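Local coordinates for nucleosome assembly protein 1, putative (Plasmodium falciparum, PDB 3FS3) that probably binds histones as a chaperone of the nucleosome assembly protein family, with likely roles in chromatin assembly in the malaria parasite, at residues A[138-143]-A[160-165]. Residues are numbered along the deposited sequence; the frame is centred on the assembly and turned at random.
Sequences VYLNDI and LSFYFA
A classic beta bulge interrupts the antiparallel hairpin of strands 140-147 and 158-164, where Asn141 and Asp142 face Tyr163. Both backbone nitrogens converge on the carbonyl oxygen of Tyr163: Asn141 N binds it at 2.7 Å, nearly straight at 168°, whereas Asp142 N, at 3.4 Å from Tyr163 O, gives a weak bond. Regular pairing resumes with Tyr163 N to Asp142 O, and on the other side of the bulge Ala165 N reaches Tyr139 O at 2.9 Å. In the NAP fold, strand 140-147 is the outermost of this chain's four antiparallel strands, and 158-164 pairs on its other side with 174-181. Because the extra residue shifts the register by one, Leu140 and Ile143 lie on the same face as Phe162 and Phe164. Leu140 CD1 sits over one face of the Phe164 ring in a CH-pi contact, 3.4 Å from the centroid, and also touches Phe162 CB at 4.0 Å. With CG1 of Ile143 beside the backbone N (chi1 -58°), CG2 is anti to that nitrogen and lies over a face of the Phe162 ring, offset toward its rim. Ile277 of helix 260-289 packs on Ile143 and Phe162, and Trp115 of helix 114-120 on Leu140. The side chains of Asp142 and Tyr163 share the other face; backbone Asp142 O lies in plane at the Tyr163 ring edge, 3.4 Å from CD2. Asn141 ND2 packs against Ala165 CB, and Thr108 N binds Asn141 OD1.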
loop_
_atom_site.group_PDB
_atom_site.type_symbol
_atom_site.label_atom_id
_atom_site.label_comp_id
_atom_site.label_asym_id
_atom_site.label_seq_id
_atom_site.Cartn_x
_atom_site.Cartn_y
_atom_site.Cartn_z
ATOM N N VAL A 138 29.334 -11.464 -2.911
ATOM C CA VAL A 138 29.598 -12.397 -3.995
ATOM C C VAL A 138 29.474 -13.845 -3.500
ATOM O O VAL A 138 29.417 -14.775 -4.301
ATOM C CB VAL A 138 31.013 -12.198 -4.600
ATOM C CG1 VAL A 138 31.126 -10.801 -5.229
ATOM C CG2 VAL A 138 32.075 -12.397 -3.528
ATOM N N TYR A 139 29.438 -14.032 -2.184
ATOM C CA TYR A 139 29.302 -15.367 -1.602
ATOM C C TYR A 139 27.828 -15.719 -1.398
ATOM O O TYR A 139 27.495 -16.817 -0.962
ATOM C CB TYR A 139 30.030 -15.431 -0.257
ATOM C CG TYR A 139 31.534 -15.488 -0.400
ATOM C CD1 TYR A 139 32.185 -16.709 -0.572
ATOM C CD2 TYR A 139 32.305 -14.320 -0.423
ATOM C CE1 TYR A 139 33.562 -16.775 -0.767
ATOM C CE2 TYR A 139 33.692 -14.373 -0.624
ATOM C CZ TYR A 139 34.309 -15.608 -0.798
ATOM O OH TYR A 139 35.661 -15.693 -1.045
ATOM N N LEU A 140 26.947 -14.779 -1.722
ATOM C CA LEU A 140 25.514 -14.983 -1.556
ATOM C C LEU A 140 25.014 -16.096 -2.499
ATOM O O LEU A 140 25.255 -16.050 -3.707
ATOM C CB LEU A 140 24.800 -13.641 -1.809
ATOM C CG LEU A 140 23.486 -13.321 -1.086
ATOM C CD1 LEU A 140 23.563 -13.745 0.373
ATOM C CD2 LEU A 140 23.188 -11.830 -1.199
ATOM N N ASN A 141 24.367 -17.117 -1.930
ATOM C CA ASN A 141 23.835 -18.238 -2.714
ATOM C C ASN A 141 22.345 -18.095 -2.953
ATOM O O ASN A 141 21.827 -18.535 -3.979
ATOM C CB ASN A 141 24.048 -19.583 -2.006
ATOM C CG ASN A 141 25.373 -20.238 -2.359
ATOM O OD1 ASN A 141 26.043 -19.846 -3.317
ATOM N ND2 ASN A 141 25.748 -21.255 -1.595
ATOM N N ASP A 142 21.644 -17.486 -2.004
ATOM C CA ASP A 142 20.210 -17.366 -2.166
ATOM C C ASP A 142 19.584 -16.445 -1.135
ATOM O O ASP A 142 20.097 -16.289 -0.024
ATOM C CB ASP A 142 19.597 -18.767 -2.068
ATOM C CG ASP A 142 18.140 -18.817 -2.507
ATOM O OD1 ASP A 142 17.743 -18.043 -3.402
ATOM O OD2 ASP A 142 17.394 -19.658 -1.966
ATOM N N ILE A 143 18.482 -15.822 -1.534
ATOM C CA ILE A 143 17.713 -14.935 -0.671
ATOM C C ILE A 143 16.293 -15.467 -0.752
ATOM O O ILE A 143 15.756 -15.646 -1.848
ATOM C CB ILE A 143 17.713 -13.475 -1.164
ATOM C CG1 ILE A 143 19.143 -12.951 -1.274
ATOM C CG2 ILE A 143 16.932 -12.601 -0.179
ATOM C CD1 ILE A 143 19.211 -11.489 -1.702
ATOM N N LEU A 160 13.211 -12.801 6.241
ATOM C CA LEU A 160 14.098 -12.810 5.080
ATOM C C LEU A 160 15.370 -13.595 5.400
ATOM O O LEU A 160 16.015 -13.350 6.414
ATOM C CB LEU A 160 14.470 -11.380 4.696
ATOM C CG LEU A 160 13.349 -10.477 4.196
ATOM C CD1 LEU A 160 13.915 -9.075 3.975
ATOM C CD2 LEU A 160 12.745 -11.046 2.908
ATOM N N SER A 161 15.731 -14.540 4.540
ATOM C CA SER A 161 16.933 -15.340 4.771
ATOM C C SER A 161 17.961 -15.151 3.665
ATOM O O SER A 161 17.630 -15.193 2.482
ATOM C CB SER A 161 16.580 -16.825 4.886
ATOM O OG SER A 161 15.746 -17.066 6.004
ATOM N N PHE A 162 19.206 -14.935 4.073
ATOM C CA PHE A 162 20.325 -14.737 3.162
ATOM C C PHE A 162 21.292 -15.913 3.344
ATOM O O PHE A 162 21.959 -16.030 4.375
ATOM C CB PHE A 162 21.014 -13.409 3.488
ATOM C CG PHE A 162 20.118 -12.205 3.324
ATOM C CD1 PHE A 162 20.243 -11.370 2.217
ATOM C CD2 PHE A 162 19.125 -11.933 4.257
ATOM C CE1 PHE A 162 19.391 -10.278 2.045
ATOM C CE2 PHE A 162 18.268 -10.845 4.095
ATOM C CZ PHE A 162 18.403 -10.015 2.982
ATOM N N TYR A 163 21.347 -16.788 2.345
ATOM C CA TYR A 163 22.203 -17.963 2.403
ATOM C C TYR A 163 23.571 -17.662 1.808
ATOM O O TYR A 163 23.677 -17.177 0.680
ATOM C CB TYR A 163 21.539 -19.122 1.655
ATOM C CG TYR A 163 20.227 -19.554 2.276
ATOM C CD1 TYR A 163 20.141 -20.707 3.062
ATOM C CD2 TYR A 163 19.073 -18.785 2.110
ATOM C CE1 TYR A 163 18.938 -21.079 3.672
ATOM C CE2 TYR A 163 17.877 -19.146 2.712
ATOM C CZ TYR A 163 17.814 -20.290 3.494
ATOM O OH TYR A 163 16.631 -20.607 4.119
ATOM N N PHE A 164 24.617 -17.955 2.569
ATOM C CA PHE A 164 25.975 -17.684 2.118
ATOM C C PHE A 164 26.810 -18.948 1.999
ATOM O O PHE A 164 26.695 -19.866 2.816
ATOM C CB PHE A 164 26.669 -16.734 3.100
ATOM C CG PHE A 164 26.150 -15.330 3.063
ATOM C CD1 PHE A 164 26.760 -14.373 2.258
ATOM C CD2 PHE A 164 25.067 -14.955 3.849
ATOM C CE1 PHE A 164 26.308 -13.065 2.241
ATOM C CE2 PHE A 164 24.605 -13.645 3.837
ATOM C CZ PHE A 164 25.228 -12.696 3.031
ATOM N N ALA A 165 27.657 -18.993 0.978
ATOM C CA ALA A 165 28.543 -20.129 0.800
ATOM C C ALA A 165 29.646 -19.928 1.831
ATOM O O ALA A 165 29.788 -18.841 2.391
ATOM C CB ALA A 165 29.132 -20.123 -0.607
#